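Local coordinates for protein glycogen synthase (Cyanobacterium sp. CLg1, PDB 6GNF) that is a two-domain bacterial glycogen synthase of the GT-B type that holds adenosine-5'-diphosphate and a glycan in the cleft between its domains, at residues G354-L359 with G437-Y442; L385-G388 with L392-E395. One frame throughout, in Å; residues are numbered along the deposited sequence.

Interaction 1 of 2, residues G354-L359 with G437-Y442; sequences GFIGRL and GLNQLY. With ADP (adenosine-5'-diphosphate), chain F; AC1 (4,6-dideoxy-4-{[(1S,4R,5S,6S)-4,5,6-trihydroxy-3-(hydroxymethyl)cyclohex-2-en-1-yl]amino}-alpha-D-glucopyranose), chain D.
I356, the last residue of strand 352-356, and N439, at the start of helix 439-445, face each other with their CA atoms 7.4 Å apart, too far for backbone bonding, so a side chain makes the bridge. N439 ND2 donates to I356 O at 2.6 Å, reaching a lone pair in the carbonyl plane; the bond is bent (N-H...O 133°), and the oxygen lies somewhat out of the amide plane of N439. A water extends the grip by accepting from both N439 ND2 and I356 N. With CG beside its own backbone N (chi1 -81°), the amide spans strand and ligand: its nitrogen takes the strand end, while OD1 receives a weak bond from the ribose hydroxyl O2' of ADP. I356 lies against the base, its CG2 3.6 Å from ADP C4. Beyond it R358, bent at chi3, brings its guanidinium edge to the beta-phosphate, which lies in the guanidinium plane. The bonds from R358 NE to ADP O3B (2.9 Å) and from R358 NH2 to ADP O1B (3.0 Å) are both nearly straight and fix the group's rotation. From the opposing segment, L438 N donates to ADP O2A at 3.0 Å and G437 N to O4 of AC1 at 3.1 Å. The N-terminus of helix 439-445, just after L438, would probably also favour the negative charge of the phosphate. The loop after a strand and the start of a helix thus hold the nucleotide from two segments, as in the C-terminal Rossmann-like domain of GT-B proteins.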
ATOM      1  N   GLY A 354      13.514 -14.714   4.384  1.00 66.82           N
ATOM      2  CA  GLY A 354      12.912 -13.697   5.242  1.00 65.59           C
ATOM      3  C   GLY A 354      11.554 -13.233   4.740  1.00 64.83           C
ATOM      4  O   GLY A 354      11.382 -12.962   3.551  1.00 64.38           O
ATOM      5  N   PHE A 355      10.589 -13.137   5.653  1.00 65.44           N
ATOM      6  CA  PHE A 355       9.268 -12.592   5.343  1.00 65.01           C
ATOM      7  C   PHE A 355       8.999 -11.371   6.210  1.00 63.53           C
ATOM      8  O   PHE A 355       9.244 -11.383   7.415  1.00 66.76           O
ATOM      9  CB  PHE A 355       8.177 -13.644   5.574  1.00 65.98           C
ATOM     10  CG  PHE A 355       6.777 -13.090   5.506  1.00 65.35           C
ATOM     11  CD1 PHE A 355       6.189 -12.507   6.620  1.00 64.48           C
ATOM     12  CD2 PHE A 355       6.047 -13.151   4.325  1.00 65.50           C
ATOM     13  CE1 PHE A 355       4.904 -11.989   6.559  1.00 64.70           C
ATOM     14  CE2 PHE A 355       4.761 -12.646   4.260  1.00 64.18           C
ATOM     15  CZ  PHE A 355       4.190 -12.062   5.380  1.00 63.63           C
ATOM     16  N   ILE A 356       8.506 -10.311   5.592  1.00 62.60           N
ATOM     17  CA  ILE A 356       8.071  -9.133   6.323  1.00 61.96           C
ATOM     18  C   ILE A 356       6.731  -8.711   5.754  1.00 60.92           C
ATOM     19  O   ILE A 356       6.640  -8.402   4.575  1.00 61.07           O
ATOM     20  CB  ILE A 356       9.055  -7.958   6.178  1.00 63.07           C
ATOM     21  CG1 ILE A 356      10.489  -8.405   6.470  1.00 64.54           C
ATOM     22  CG2 ILE A 356       8.658  -6.827   7.117  1.00 63.43           C
ATOM     23  CD1 ILE A 356      11.534  -7.389   6.060  1.00 64.29           C
ATOM     24  N   GLY A 357       5.684  -8.716   6.569  1.00 62.33           N
ATOM     25  CA  GLY A 357       4.387  -8.254   6.083  1.00 62.09           C
ATOM     26  C   GLY A 357       3.244  -8.440   7.046  1.00 62.75           C
ATOM     27  O   GLY A 357       3.359  -9.161   8.022  1.00 64.93           O
ATOM     28  N   ARG A 358       2.137  -7.763   6.753  1.00 65.90           N
ATOM     29  CA  ARG A 358       0.891  -7.908   7.508  1.00 68.01           C
ATOM     30  C   ARG A 358       0.533  -9.386   7.608  1.00 70.60           C
ATOM     31  O   ARG A 358       0.728 -10.143   6.654  1.00 68.69           O
ATOM     32  CB  ARG A 358      -0.243  -7.126   6.828  1.00 66.62           C
ATOM     33  CG  ARG A 358      -0.047  -5.613   6.859  1.00 66.23           C
ATOM     34  CD  ARG A 358      -1.167  -4.831   6.179  1.00 66.33           C
ATOM     35  NE  ARG A 358      -1.149  -4.933   4.715  1.00 65.74           N
ATOM     36  CZ  ARG A 358      -2.026  -5.620   3.972  1.00 67.74           C
ATOM     37  NH1 ARG A 358      -3.032  -6.301   4.526  1.00 72.50           N
ATOM     38  NH2 ARG A 358      -1.898  -5.639   2.655  1.00 65.71           N
ATOM     39  N   LEU A 359       0.065  -9.811   8.777  1.00 75.64           N
ATOM     40  CA  LEU A 359      -0.375 -11.195   8.978  1.00 80.50           C
ATOM     41  C   LEU A 359      -1.850 -11.335   8.574  1.00 83.14           C
ATOM     42  O   LEU A 359      -2.722 -11.572   9.411  1.00 86.78           O
ATOM     43  CB  LEU A 359      -0.180 -11.599  10.435  1.00 81.91           C
ATOM     44  CG  LEU A 359       1.246 -11.493  10.967  1.00 82.81           C
ATOM     45  CD1 LEU A 359       1.266 -11.818  12.450  1.00 84.15           C
ATOM     46  CD2 LEU A 359       2.175 -12.421  10.200  1.00 83.59           C
ATOM     47  N   GLY A 437       3.654  -4.483  -4.451  1.00 58.62           N
ATOM     48  CA  GLY A 437       4.580  -4.977  -3.445  1.00 58.23           C
ATOM     49  C   GLY A 437       5.781  -4.059  -3.365  1.00 57.93           C
ATOM     50  O   GLY A 437       6.220  -3.525  -4.381  1.00 56.52           O
ATOM     51  N   LEU A 438       6.321  -3.899  -2.159  1.00 58.27           N
ATOM     52  CA  LEU A 438       7.488  -3.050  -1.960  1.00 60.30           C
ATOM     53  C   LEU A 438       8.706  -3.823  -1.436  1.00 59.90           C
ATOM     54  O   LEU A 438       9.832  -3.505  -1.802  1.00 58.51           O
ATOM     55  CB  LEU A 438       7.141  -1.877  -1.054  1.00 61.87           C
ATOM     56  CG  LEU A 438       6.144  -0.821  -1.595  1.00 65.83           C
ATOM     57  CD1 LEU A 438       5.964   0.331  -0.619  1.00 66.96           C
ATOM     58  CD2 LEU A 438       6.606  -0.282  -2.942  1.00 63.08           C
ATOM     59  N   ASN A 439       8.483  -4.840  -0.607  1.00 60.12           N
ATOM     60  CA  ASN A 439       9.564  -5.648  -0.065  1.00 63.79           C
ATOM     61  C   ASN A 439      10.569  -6.109  -1.086  1.00 61.58           C
ATOM     62  O   ASN A 439      11.765  -6.041  -0.829  1.00 62.81           O
ATOM     63  CB  ASN A 439       9.018  -6.894   0.614  1.00 70.71           C
ATOM     64  CG  ASN A 439       8.523  -6.629   2.009  1.00 78.11           C
ATOM     65  OD1 ASN A 439       8.334  -5.478   2.423  1.00 83.77           O
ATOM     66  ND2 ASN A 439       8.281  -7.703   2.740  1.00 83.23           N
ATOM     67  N   GLN A 440      10.080  -6.582  -2.227  1.00 59.18           N
ATOM     68  CA  GLN A 440      10.954  -7.171  -3.236  1.00 60.68           C
ATOM     69  C   GLN A 440      11.880  -6.124  -3.860  1.00 61.03           C
ATOM     70  O   GLN A 440      13.003  -6.448  -4.242  1.00 62.61           O
ATOM     71  CB  GLN A 440      10.148  -7.921  -4.307  1.00 59.73           C
ATOM     72  CG  GLN A 440       9.467  -7.056  -5.363  1.00 59.61           C
ATOM     73  CD  GLN A 440       8.114  -6.510  -4.936  1.00 57.48           C
ATOM     74  OE1 GLN A 440       7.757  -6.508  -3.748  1.00 56.47           O
ATOM     75  NE2 GLN A 440       7.335  -6.086  -5.912  1.00 57.32           N
ATOM     76  N   LEU A 441      11.426  -4.875  -3.910  1.00 60.65           N
ATOM     77  CA  LEU A 441      12.238  -3.784  -4.443  1.00 61.45           C
ATOM     78  C   LEU A 441      13.371  -3.470  -3.479  1.00 62.92           C
ATOM     79  O   LEU A 441      14.540  -3.401  -3.872  1.00 61.56           O
ATOM     80  CB  LEU A 441      11.390  -2.536  -4.672  1.00 59.73           C
ATOM     81  CG  LEU A 441      10.131  -2.679  -5.530  1.00 59.31           C
ATOM     82  CD1 LEU A 441       9.484  -1.317  -5.737  1.00 59.83           C
ATOM     83  CD2 LEU A 441      10.436  -3.330  -6.867  1.00 61.46           C
ATOM     84  N   TYR A 442      13.029  -3.323  -2.202  1.00 64.44           N
ATOM     85  CA  TYR A 442      14.036  -3.135  -1.170  1.00 67.08           C
ATOM     86  C   TYR A 442      15.040  -4.276  -1.208  1.00 67.60           C
ATOM     87  O   TYR A 442      16.254  -4.054  -1.215  1.00 69.63           O
ATOM     88  CB  TYR A 442      13.394  -3.076   0.216  1.00 69.32           C
ATOM     89  CG  TYR A 442      12.543  -1.858   0.499  1.00 73.20           C
ATOM     90  CD1 TYR A 442      12.775  -0.645  -0.132  1.00 76.07           C
ATOM     91  CD2 TYR A 442      11.522  -1.917   1.440  1.00 75.34           C
ATOM     92  CE1 TYR A 442      12.003   0.467   0.146  1.00 77.45           C
ATOM     93  CE2 TYR A 442      10.750  -0.807   1.727  1.00 78.68           C
ATOM     94  CZ  TYR A 442      10.995   0.383   1.074  1.00 80.43           C
ATOM     95  OH  TYR A 442      10.215   1.479   1.353  1.00 88.43           O
TER
HETATM   96  PB  ADP F 601       1.276  -3.661   1.789  1.00 64.14           P
HETATM   97  O1B ADP F 601       0.333  -4.498   0.964  1.00 64.43           O
HETATM   98  O2B ADP F 601       1.344  -2.225   1.348  1.00 64.53           O
HETATM   99  O3B ADP F 601       1.134  -3.879   3.272  1.00 60.91           O
HETATM  100  PA  ADP F 601       3.913  -3.537   0.629  1.00 84.47           P
HETATM  101  O1A ADP F 601       3.396  -2.747  -0.566  1.00 69.12           O
HETATM  102  O2A ADP F 601       5.026  -4.563   0.465  1.00 82.66           O
HETATM  103  O3A ADP F 601       2.709  -4.298   1.403  1.00 74.64           O
HETATM  104  O5' ADP F 601       4.385  -2.490   1.768  1.00 84.56           O
HETATM  105  C5' ADP F 601       4.468  -2.868   3.146  1.00 81.96           C
HETATM  106  C4' ADP F 601       5.617  -2.088   3.775  1.00 81.16           C
HETATM  107  O4' ADP F 601       5.602  -2.160   5.202  1.00 75.86           O
HETATM  108  C3' ADP F 601       6.949  -2.655   3.329  1.00 81.16           C
HETATM  109  O3' ADP F 601       7.811  -1.555   3.024  1.00 85.18           O
HETATM  110  C2' ADP F 601       7.435  -3.467   4.510  1.00 76.78           C
HETATM  111  O2' ADP F 601       8.855  -3.379   4.574  1.00 80.62           O
HETATM  112  C1' ADP F 601       6.764  -2.819   5.709  1.00 75.05           C
HETATM  113  N9  ADP F 601       6.317  -3.732   6.796  1.00 73.68           N
HETATM  114  C8  ADP F 601       5.260  -4.571   6.765  1.00 74.67           C
HETATM  115  N7  ADP F 601       5.119  -5.232   7.947  1.00 71.25           N
HETATM  116  C5  ADP F 601       6.096  -4.802   8.764  1.00 70.72           C
HETATM  117  C6  ADP F 601       6.538  -5.073  10.148  1.00 69.42           C
HETATM  118  N6  ADP F 601       5.892  -5.965  10.924  1.00 72.60           N
HETATM  119  N1  ADP F 601       7.614  -4.407  10.616  1.00 70.28           N
HETATM  120  C2  ADP F 601       8.287  -3.515   9.870  1.00 70.62           C
HETATM  121  N3  ADP F 601       7.936  -3.220   8.605  1.00 72.08           N
HETATM  122  C4  ADP F 601       6.874  -3.810   8.006  1.00 71.99           C
HETATM  123  C1  AC1 D   3      -4.257   0.385   2.946  1.00 62.34           C
HETATM  124  O2  AC1 D   3      -5.531   1.250   1.059  1.00 58.64           O
HETATM  125  C2  AC1 D   3      -4.220   0.823   1.481  1.00 61.16           C
HETATM  126  C4A AC1 D   3       0.909  -1.939  -2.998  1.00 50.53           C
HETATM  127  C3  AC1 D   3      -3.694  -0.287   0.568  1.00 59.84           C
HETATM  128  O3  AC1 D   3      -3.528   0.282  -0.734  1.00 59.98           O
HETATM  129  C4  AC1 D   3      -2.367  -0.880   1.093  1.00 59.69           C
HETATM  130  N4A AC1 D   3      -1.793  -1.958   0.253  1.00 53.32           N
HETATM  131  C5  AC1 D   3      -2.629  -1.354   2.531  1.00 60.63           C
HETATM  132  O5  AC1 D   3      -3.025  -0.238   3.338  1.00 64.51           O
HETATM  133  C6  AC1 D   3      -1.410  -1.982   3.189  1.00 63.55           C
HETATM  134  C1B AC1 D   3      -1.447  -1.843  -1.166  1.00 49.71           C
HETATM  135  C2B AC1 D   3      -0.938  -3.159  -1.826  1.00 51.61           C
HETATM  136  O2B AC1 D   3      -1.044  -4.302  -0.983  1.00 50.03           O
HETATM  137  C3B AC1 D   3       0.510  -3.182  -2.258  1.00 48.80           C
HETATM  138  O3B AC1 D   3       0.716  -4.284  -3.142  1.00 51.50           O
HETATM  139  O4  AC1 D   3       2.330  -2.005  -3.157  1.00 51.99           O
HETATM  140  C5B AC1 D   3       0.513  -0.707  -2.228  1.00 47.20           C
HETATM  141  C7B AC1 D   3      -0.502  -0.686  -1.380  1.00 47.15           C
HETATM  142  C6B AC1 D   3       1.274   0.558  -2.472  1.00 44.05           C
HETATM  143  O6B AC1 D   3       1.143   0.858  -3.863  1.00 46.47           O
HETATM  144  O   HOH W   1       8.105 -10.824   2.716  1.00 57.47           O

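Interaction 2 of 2, residues L385-G388 with L392-E395; sequences LGIG and LEQE. With ADP (adenosine-5'-diphosphate), chain F.
G388 and E393 are joined by a single bond between backbone and side chain: G388 N donates to E393 OE1 at 2.8 Å with an N-H...O angle of 160°. The carboxylate is met on its anti side, the donor lying 18° out of its plane. I387 also packs on the same oxygen: I387 CB comes within 3.3 Å of E393 OE1 and I387 CG2 within 3.7 Å. These two side chains run alongside each other in the same direction, although I387 leaves its backbone heading away from the helix. What delivers the carboxylate is the shape of the glutamate: CG sits beside the backbone N (chi1 -73°), and the chain is extended from there on, so that its full length spans from helix to loop. One shell further out, E393 also touches L359 and A410, and I387 is tied through its backbone to L359. On the far side of the loop from the helix lies the base of ADP. G386 CA approaches ADP N6 at 3.6 Å, and L385 CD2 stands 3.7 Å from ADP N1. L385 itself packs on helix 414-423, while G386 pairs with V409 of the next strand. The whole is therefore a surface contact that joins the loop after strand 381-385 to the first turns of helix 390-402. Such beta-to-alpha turns at the C-terminal strand ends of a Rossmann-like domain border the nucleotide pocket in GT-B proteins, and here the turn flanks the adenine.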
ATOM      1  N   LEU A 385       8.403 -11.764  10.121  1.00 68.95           N
ATOM      2  CA  LEU A 385       8.094 -10.549  10.866  1.00 69.33           C
ATOM      3  C   LEU A 385       6.765  -9.962  10.389  1.00 67.60           C
ATOM      4  O   LEU A 385       6.620  -9.643   9.216  1.00 64.32           O
ATOM      5  CB  LEU A 385       9.220  -9.524  10.679  1.00 69.69           C
ATOM      6  CG  LEU A 385       9.020  -8.131  11.292  1.00 70.35           C
ATOM      7  CD1 LEU A 385       8.975  -8.212  12.814  1.00 72.14           C
ATOM      8  CD2 LEU A 385      10.115  -7.177  10.835  1.00 70.59           C
ATOM      9  N   GLY A 386       5.819  -9.788  11.311  1.00 69.70           N
ATOM     10  CA  GLY A 386       4.501  -9.246  10.970  1.00 68.71           C
ATOM     11  C   GLY A 386       3.541  -9.068  12.137  1.00 71.38           C
ATOM     12  O   GLY A 386       3.728  -9.649  13.200  1.00 74.34           O
ATOM     13  N   ILE A 387       2.511  -8.254  11.921  1.00 72.81           N
ATOM     14  CA  ILE A 387       1.406  -8.089  12.872  1.00 77.34           C
ATOM     15  C   ILE A 387       0.039  -8.178  12.174  1.00 78.18           C
ATOM     16  O   ILE A 387      -0.089  -7.846  10.995  1.00 74.05           O
ATOM     17  CB  ILE A 387       1.498  -6.746  13.633  1.00 76.84           C
ATOM     18  CG1 ILE A 387       1.617  -5.564  12.665  1.00 75.39           C
ATOM     19  CG2 ILE A 387       2.681  -6.769  14.580  1.00 78.23           C
ATOM     20  CD1 ILE A 387       1.251  -4.233  13.282  1.00 75.37           C
ATOM     21  N   GLY A 388      -0.979  -8.590  12.924  1.00 83.35           N
ATOM     22  CA  GLY A 388      -2.344  -8.694  12.394  1.00 83.77           C
ATOM     23  C   GLY A 388      -3.285  -9.410  13.344  1.00 88.25           C
ATOM     24  O   GLY A 388      -3.691  -8.850  14.365  1.00 89.19           O
ATOM     25  N   LEU A 392      -2.857 -15.428  14.783  1.00101.99           N
ATOM     26  CA  LEU A 392      -1.730 -15.593  13.865  1.00 99.84           C
ATOM     27  C   LEU A 392      -0.451 -15.158  14.579  1.00 98.06           C
ATOM     28  O   LEU A 392       0.560 -15.863  14.540  1.00100.03           O
ATOM     29  CB  LEU A 392      -1.918 -14.803  12.566  1.00 96.79           C
ATOM     30  CG  LEU A 392      -2.501 -15.581  11.382  1.00 97.23           C
ATOM     31  CD1 LEU A 392      -2.843 -14.641  10.237  1.00 95.03           C
ATOM     32  CD2 LEU A 392      -1.533 -16.656  10.907  1.00 98.06           C
ATOM     33  N   GLU A 393      -0.512 -13.994  15.229  1.00 94.18           N
ATOM     34  CA  GLU A 393       0.583 -13.483  16.061  1.00 92.26           C
ATOM     35  C   GLU A 393       0.997 -14.457  17.158  1.00 95.31           C
ATOM     36  O   GLU A 393       2.182 -14.641  17.403  1.00 99.09           O
ATOM     37  CB  GLU A 393       0.193 -12.144  16.697  1.00 88.64           C
ATOM     38  CG  GLU A 393       0.163 -10.982  15.719  1.00 84.40           C
ATOM     39  CD  GLU A 393      -0.207  -9.667  16.378  1.00 83.64           C
ATOM     40  OE1 GLU A 393      -0.355  -8.656  15.665  1.00 79.74           O
ATOM     41  OE2 GLU A 393      -0.335  -9.637  17.616  1.00 86.16           O
ATOM     42  N   GLN A 394       0.021 -15.101  17.788  1.00 99.37           N
ATOM     43  CA  GLN A 394       0.294 -16.084  18.832  1.00104.10           C
ATOM     44  C   GLN A 394       0.961 -17.329  18.252  1.00105.49           C
ATOM     45  O   GLN A 394       1.839 -17.917  18.879  1.00107.63           O
ATOM     46  CB  GLN A 394      -0.999 -16.475  19.546  1.00108.66           C
ATOM     47  CG  GLN A 394      -0.800 -17.317  20.800  1.00113.93           C
ATOM     48  CD  GLN A 394      -2.081 -17.992  21.263  1.00118.50           C
ATOM     49  OE1 GLN A 394      -3.180 -17.650  20.816  1.00118.05           O
ATOM     50  NE2 GLN A 394      -1.943 -18.968  22.158  1.00120.49           N
ATOM     51  N   GLU A 395       0.534 -17.727  17.057  1.00106.34           N
ATOM     52  CA  GLU A 395       1.137 -18.866  16.365  1.00109.68           C
ATOM     53  C   GLU A 395       2.553 -18.535  15.934  1.00105.55           C
ATOM     54  O   GLU A 395       3.466 -19.357  16.073  1.00106.54           O
ATOM     55  CB  GLU A 395       0.322 -19.251  15.133  1.00111.62           C
ATOM     56  CG  GLU A 395      -0.862 -20.152  15.429  1.00116.55           C
ATOM     57  CD  GLU A 395      -1.696 -20.429  14.194  1.00117.72           C
ATOM     58  OE1 GLU A 395      -2.360 -21.485  14.155  1.00121.80           O
ATOM     59  OE2 GLU A 395      -1.666 -19.604  13.255  1.00116.88           O
TER
HETATM   60  PB  ADP F 601       1.276  -3.661   1.789  1.00 64.14           P
HETATM   61  O1B ADP F 601       0.333  -4.498   0.964  1.00 64.43           O
HETATM   62  O2B ADP F 601       1.344  -2.225   1.348  1.00 64.53           O
HETATM   63  O3B ADP F 601       1.134  -3.879   3.272  1.00 60.91           O
HETATM   64  PA  ADP F 601       3.913  -3.537   0.629  1.00 84.47           P
HETATM   65  O1A ADP F 601       3.396  -2.747  -0.566  1.00 69.12           O
HETATM   66  O2A ADP F 601       5.026  -4.563   0.465  1.00 82.66           O
HETATM   67  O3A ADP F 601       2.709  -4.298   1.403  1.00 74.64           O
HETATM   68  O5' ADP F 601       4.385  -2.490   1.768  1.00 84.56           O
HETATM   69  C5' ADP F 601       4.468  -2.868   3.146  1.00 81.96           C
HETATM   70  C4' ADP F 601       5.617  -2.088   3.775  1.00 81.16           C
HETATM   71  O4' ADP F 601       5.602  -2.160   5.202  1.00 75.86           O
HETATM   72  C3' ADP F 601       6.949  -2.655   3.329  1.00 81.16           C
HETATM   73  O3' ADP F 601       7.811  -1.555   3.024  1.00 85.18           O
HETATM   74  C2' ADP F 601       7.435  -3.467   4.510  1.00 76.78           C
HETATM   75  O2' ADP F 601       8.855  -3.379   4.574  1.00 80.62           O
HETATM   76  C1' ADP F 601       6.764  -2.819   5.709  1.00 75.05           C
HETATM   77  N9  ADP F 601       6.317  -3.732   6.796  1.00 73.68           N
HETATM   78  C8  ADP F 601       5.260  -4.571   6.765  1.00 74.67           C
HETATM   79  N7  ADP F 601       5.119  -5.232   7.947  1.00 71.25           N
HETATM   80  C5  ADP F 601       6.096  -4.802   8.764  1.00 70.72           C
HETATM   81  C6  ADP F 601       6.538  -5.073  10.148  1.00 69.42           C
HETATM   82  N6  ADP F 601       5.892  -5.965  10.924  1.00 72.60           N
HETATM   83  N1  ADP F 601       7.614  -4.407  10.616  1.00 70.28           N
HETATM   84  C2  ADP F 601       8.287  -3.515   9.870  1.00 70.62           C
HETATM   85  N3  ADP F 601       7.936  -3.220   8.605  1.00 72.08           N
HETATM   86  C4  ADP F 601       6.874  -3.810   8.006  1.00 71.99           C

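In the fold
Strands 352-356 and 381-385 are parallel neighbours in one sheet, and through them the interactions meet: F355 O and L385 N lie 2.9 Å apart, a probable hydrogen bond, as are G357 N and L385 O at 3.0 Å. Interaction 1 is partly buried and joins elements distant in sequence; interaction 2 is nested within the loop that interaction 1 closes, lies nearer the surface and ties a turn to the helix directly after it. Each spans its gap with one side-chain-to-backbone bond, but a side-chain amide donates to a backbone carbonyl in interaction 1, and a carboxylate accepts from a backbone N-H in interaction 2. Both touch ADP, the first along base, ribose and diphosphate, the second at the adenine alone.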